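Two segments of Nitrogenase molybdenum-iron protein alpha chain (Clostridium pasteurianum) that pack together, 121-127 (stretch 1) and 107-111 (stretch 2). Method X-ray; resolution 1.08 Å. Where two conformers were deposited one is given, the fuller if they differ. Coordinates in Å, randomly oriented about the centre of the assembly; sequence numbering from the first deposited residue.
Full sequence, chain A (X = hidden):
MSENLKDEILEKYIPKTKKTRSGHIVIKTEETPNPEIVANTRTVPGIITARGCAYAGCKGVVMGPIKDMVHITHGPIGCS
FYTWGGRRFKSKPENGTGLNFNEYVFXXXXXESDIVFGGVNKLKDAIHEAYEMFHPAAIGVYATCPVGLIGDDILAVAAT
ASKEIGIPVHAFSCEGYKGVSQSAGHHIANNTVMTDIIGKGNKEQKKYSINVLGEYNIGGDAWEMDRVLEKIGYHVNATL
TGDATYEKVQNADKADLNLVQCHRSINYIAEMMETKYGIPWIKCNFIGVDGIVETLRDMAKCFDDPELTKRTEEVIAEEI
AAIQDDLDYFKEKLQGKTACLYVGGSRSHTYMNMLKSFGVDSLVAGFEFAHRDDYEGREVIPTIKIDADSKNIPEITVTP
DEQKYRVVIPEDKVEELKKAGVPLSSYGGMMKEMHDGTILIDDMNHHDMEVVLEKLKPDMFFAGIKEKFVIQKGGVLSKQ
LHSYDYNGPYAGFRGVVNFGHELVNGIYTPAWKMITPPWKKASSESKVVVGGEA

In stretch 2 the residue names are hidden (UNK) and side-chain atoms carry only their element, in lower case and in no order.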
ATOM      1  N   ASN A 121     -32.054 -30.584 -14.425  1.00 12.38           N
ATOM      2  CA  ASN A 121     -31.014 -31.569 -14.078  1.00 14.20           C
ATOM      3  C   ASN A 121     -29.814 -30.911 -13.442  1.00 12.51           C
ATOM      4  O   ASN A 121     -29.261 -31.454 -12.493  1.00 12.06           O
ATOM      5  CB  ASN A 121     -30.580 -32.360 -15.303  1.00 22.65           C
ATOM      6  CG  ASN A 121     -31.608 -33.366 -15.701  1.00 55.96           C
ATOM      7  OD1 ASN A 121     -31.759 -33.670 -16.880  1.00 79.53           O
ATOM      8  ND2 ASN A 121     -32.335 -33.885 -14.711  1.00 87.82           N
ATOM      9  N   LYS A 122     -29.446 -29.706 -13.880  1.00 11.23           N
ATOM     10  CA  LYS A 122     -28.348 -29.025 -13.250  1.00 10.99           C
ATOM     11  C   LYS A 122     -28.712 -28.624 -11.826  1.00 10.96           C
ATOM     12  O   LYS A 122     -27.899 -28.689 -10.911  1.00 10.68           O
ATOM     13  CB  LYS A 122     -27.920 -27.803 -14.064  1.00 11.15           C
ATOM     14  CG  LYS A 122     -26.597 -27.195 -13.612  1.00 11.65           C
ATOM     15  CD  LYS A 122     -26.093 -26.114 -14.543  1.00 11.49           C
ATOM     16  CE  LYS A 122     -24.649 -25.762 -14.273  1.00 11.85           C
ATOM     17  NZ  LYS A 122     -24.241 -24.596 -15.108  1.00 12.38           N
ATOM     18  N   LEU A 123     -29.962 -28.192 -11.639  1.00 10.66           N
ATOM     19  CA  LEU A 123     -30.422 -27.837 -10.311  1.00 10.03           C
ATOM     20  C   LEU A 123     -30.364 -29.053  -9.371  1.00  9.45           C
ATOM     21  O   LEU A 123     -29.871 -28.956  -8.250  1.00 10.29           O
ATOM     22  CB  LEU A 123     -31.833 -27.266 -10.337  1.00 10.60           C
ATOM     23  CG  LEU A 123     -32.446 -26.929  -9.010  1.00 10.48           C
ATOM     24  CD1 LEU A 123     -31.597 -25.939  -8.231  1.00 11.47           C
ATOM     25  CD2 LEU A 123     -33.853 -26.426  -9.218  1.00 12.61           C
ATOM     26  N   LYS A 124     -30.900 -30.191  -9.815  1.00 10.19           N
ATOM     27  CA  LYS A 124     -30.809 -31.414  -9.001  1.00 10.43           C
ATOM     28  C   LYS A 124     -29.363 -31.697  -8.636  1.00 10.27           C
ATOM     29  O   LYS A 124     -29.038 -31.970  -7.473  1.00 10.24           O
ATOM     30  CB  LYS A 124     -31.368 -32.600  -9.813  1.00 11.37           C
ATOM     31  CG  LYS A 124     -31.033 -33.960  -9.223  1.00 13.08           C
ATOM     32  CD  LYS A 124     -31.655 -35.102  -9.997  1.00 15.24           C
ATOM     33  CE  LYS A 124     -31.181 -35.202 -11.411  1.00 24.45           C
ATOM     34  NZ  LYS A 124     -29.785 -35.715 -11.549  1.00 31.09           N
ATOM     35  N   ASP A 125     -28.482 -31.670  -9.626  1.00  9.89           N
ATOM     36  CA  ASP A 125     -27.097 -31.986  -9.383  1.00 10.54           C
ATOM     37  C   ASP A 125     -26.414 -31.006  -8.454  1.00 10.02           C
ATOM     38  O   ASP A 125     -25.597 -31.402  -7.607  1.00 10.38           O
ATOM     39  CB  ASP A 125     -26.322 -32.122 -10.692  1.00 10.70           C
ATOM     40  CG  ASP A 125     -26.737 -33.317 -11.539  1.00 12.39           C
ATOM     41  OD1 ASP A 125     -27.416 -34.235 -11.042  1.00 13.10           O
ATOM     42  OD2 ASP A 125     -26.331 -33.329 -12.748  1.00 13.73           O
ATOM     43  N   ALA A 126     -26.796 -29.726  -8.548  1.00  9.81           N
ATOM     44  CA  ALA A 126     -26.255 -28.713  -7.648  1.00  9.27           C
ATOM     45  C   ALA A 126     -26.727 -28.902  -6.224  1.00  9.14           C
ATOM     46  O   ALA A 126     -25.971 -28.707  -5.268  1.00  9.42           O
ATOM     47  CB  ALA A 126     -26.609 -27.317  -8.140  1.00  9.43           C
ATOM     48  N   ILE A 127     -28.001 -29.261  -6.051  1.00  9.10           N
ATOM     49  CA  ILE A 127     -28.512 -29.559  -4.712  1.00  9.42           C
ATOM     50  C   ILE A 127     -27.720 -30.709  -4.076  1.00  9.45           C
ATOM     51  O   ILE A 127     -27.312 -30.649  -2.910  1.00  9.85           O
ATOM     52  CB  ILE A 127     -30.010 -29.879  -4.733  1.00  9.71           C
ATOM     53  CG1 ILE A 127     -30.844 -28.652  -5.132  1.00  9.86           C
ATOM     54  CG2 ILE A 127     -30.489 -30.431  -3.387  1.00 10.74           C
ATOM     55  CD1 ILE A 127     -32.248 -29.008  -5.574  1.00 10.06           C
ATOM     56  N   UNK A 107     -24.880 -21.066  -6.753  1.00  8.52           N
ATOM     57  CA  UNK A 107     -25.844 -20.974  -7.829  0.52  8.65           C
ATOM     58  C   UNK A 107     -25.656 -22.083  -8.833  1.00  8.77           C
ATOM     59  O   UNK A 107     -24.678 -22.845  -8.816  1.00  9.35           O
ATOM     60  c   UNK A 107     -25.701 -19.668  -8.553  0.52  7.48           C
ATOM     61  o   UNK A 107     -24.534 -19.687  -9.350  0.52  8.33           O
ATOM     62  N   UNK A 108     -26.647 -22.202  -9.740  1.00  8.39           N
ATOM     63  CA  UNK A 108     -26.565 -23.167 -10.821  1.00  8.95           C
ATOM     64  C   UNK A 108     -25.945 -22.571 -12.077  1.00  9.06           C
ATOM     65  O   UNK A 108     -25.726 -23.302 -13.040  1.00  9.87           O
ATOM     66  c   UNK A 108     -27.950 -23.711 -11.166  1.00  9.51           C
ATOM     67  o   UNK A 108     -28.814 -22.612 -11.464  1.00  9.54           O
ATOM     68  c   UNK A 108     -28.519 -24.537 -10.013  1.00 10.18           C
ATOM     69  N   UNK A 109     -25.606 -21.268 -12.073  1.00  8.78           N
ATOM     70  CA  UNK A 109     -24.816 -20.687 -13.153  1.00  9.01           C
ATOM     71  C   UNK A 109     -25.361 -21.108 -14.533  1.00  9.14           C
ATOM     72  O   UNK A 109     -24.656 -21.651 -15.359  1.00  9.72           O
ATOM     73  o   UNK A 109     -22.673 -19.377 -14.538  1.00 10.45           O
ATOM     74  o   UNK A 109     -21.262 -20.994 -14.036  1.00 12.08           O
ATOM     75  c   UNK A 109     -22.374 -20.436 -13.933  1.00 10.32           C
ATOM     76  c   UNK A 109     -23.341 -21.084 -12.978  1.00  9.72           C
ATOM     77  N   UNK A 110     -26.646 -20.824 -14.742  1.00  9.18           N
ATOM     78  CA  UNK A 110     -27.315 -21.308 -15.934  0.52  9.63           C
ATOM     79  C   UNK A 110     -26.624 -20.793 -17.200  1.00 10.15           C
ATOM     80  O   UNK A 110     -26.200 -19.627 -17.280  1.00 10.58           O
ATOM     81  c   UNK A 110     -29.636 -21.670 -14.814  0.52 12.98           C
ATOM     82  c   UNK A 110     -28.799 -20.934 -15.878  0.52  9.98           C
ATOM     83  s   UNK A 110     -31.370 -21.111 -14.630  0.52 14.99           S
ATOM     84  c   UNK A 110     -31.912 -21.060 -16.323  0.52 24.41           C
ATOM     85  N   UNK A 111     -26.546 -21.713 -18.148  1.00 10.47           N
ATOM     86  CA  UNK A 111     -25.954 -21.466 -19.455  1.00 11.32           C
ATOM     87  C   UNK A 111     -27.026 -21.566 -20.537  1.00 10.61           C
ATOM     88  O   UNK A 111     -28.184 -21.917 -20.254  1.00 10.44           O
ATOM     89  c   UNK A 111     -24.854 -22.510 -19.707  1.00 12.94           C
ATOM     90  c   UNK A 111     -23.757 -22.521 -18.675  1.00 13.85           C
ATOM     91  o   UNK A 111     -22.285 -20.985 -19.754  1.00 19.21           O
ATOM     92  n   UNK A 111     -22.961 -20.478 -17.684  1.00 17.50           N
ATOM     93  c   UNK A 111     -22.950 -21.258 -18.742  1.00 13.97           C
TER
HETATM   94  O   HOH W   1     -21.572 -23.785 -14.712  1.00 15.44           O

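Position 107 carries two side-chain atoms, one carbon followed by one oxygen, without a branch. Its CA-to-CB bond points away from the helix formed by stretch 1, and no side-chain atom comes within contact distance of it. A single hydroxyl on CB identifies Ser 107. Its OG accepts a hydrogen bond from the backbone N of position 109, 3.3 Å away, a weak bond within the stretch, in the conformer given; the hydroxyl makes no contact with the helix.

At position 108 the CB carries one oxygen and one carbon, a branch directly at the first side-chain atom. The bond from CA to CB points toward the helix, and the terminal carbon lies 3.8 Å from CA of Leu 123 and 3.9 Å from CB of Ala 126. A beta-branched side chain of two carbons and one oxygen is Thr 108. Its CG2 also lies 3.8 Å from CD1 of Leu 123, while OG1 is hydrogen-bonded elsewhere in the structure, so the polar branch is not left unsatisfied in this buried setting.

Position 109 has two side-chain carbons, the second bearing two oxygens. Its CB is 4.2 Å from NZ of Lys 122. Two oxygens on the second carbon make a short carboxylate, and the residue is Asp 109. A water donates to its OD2 at 2.9 Å and accepts a hydrogen bond from NZ of Lys 122 at 2.8 Å, linking the two side chains indirectly. The backbone here adopts positive phi and psi (47°/56°).

Position 110 shows an unbranched chain of two carbons, a sulfur and a final carbon. The thioether identifies Met 110. Its CB points sideways and its end leads away from the helix, leaving little part in the contact.

At position 111 three carbons lead to a fork of one oxygen and one nitrogen, and the second of these carbons approaches NZ of Lys 122 to 4.2 Å. The terminal amide on this length of chain is Gln 111, at the N-cap position before a helix. Its NE2 donates to O of Asp 109 at 3.1 Å.

The contact combines a small apolar patch with a polar anchor. CG2 of Thr 108 packs against Leu 123 and Ala 126, while Lys 122, extended with every chi angle t, carries its ammonium to the loop backbone. There NZ donates to O of Asp 109 at 3.0 Å and, weakly, to O of Thr 108 at 2.9 Å, tying the irregular loop to the helix through main-chain acceptors.

Stretch 2 107-111: STDMQ
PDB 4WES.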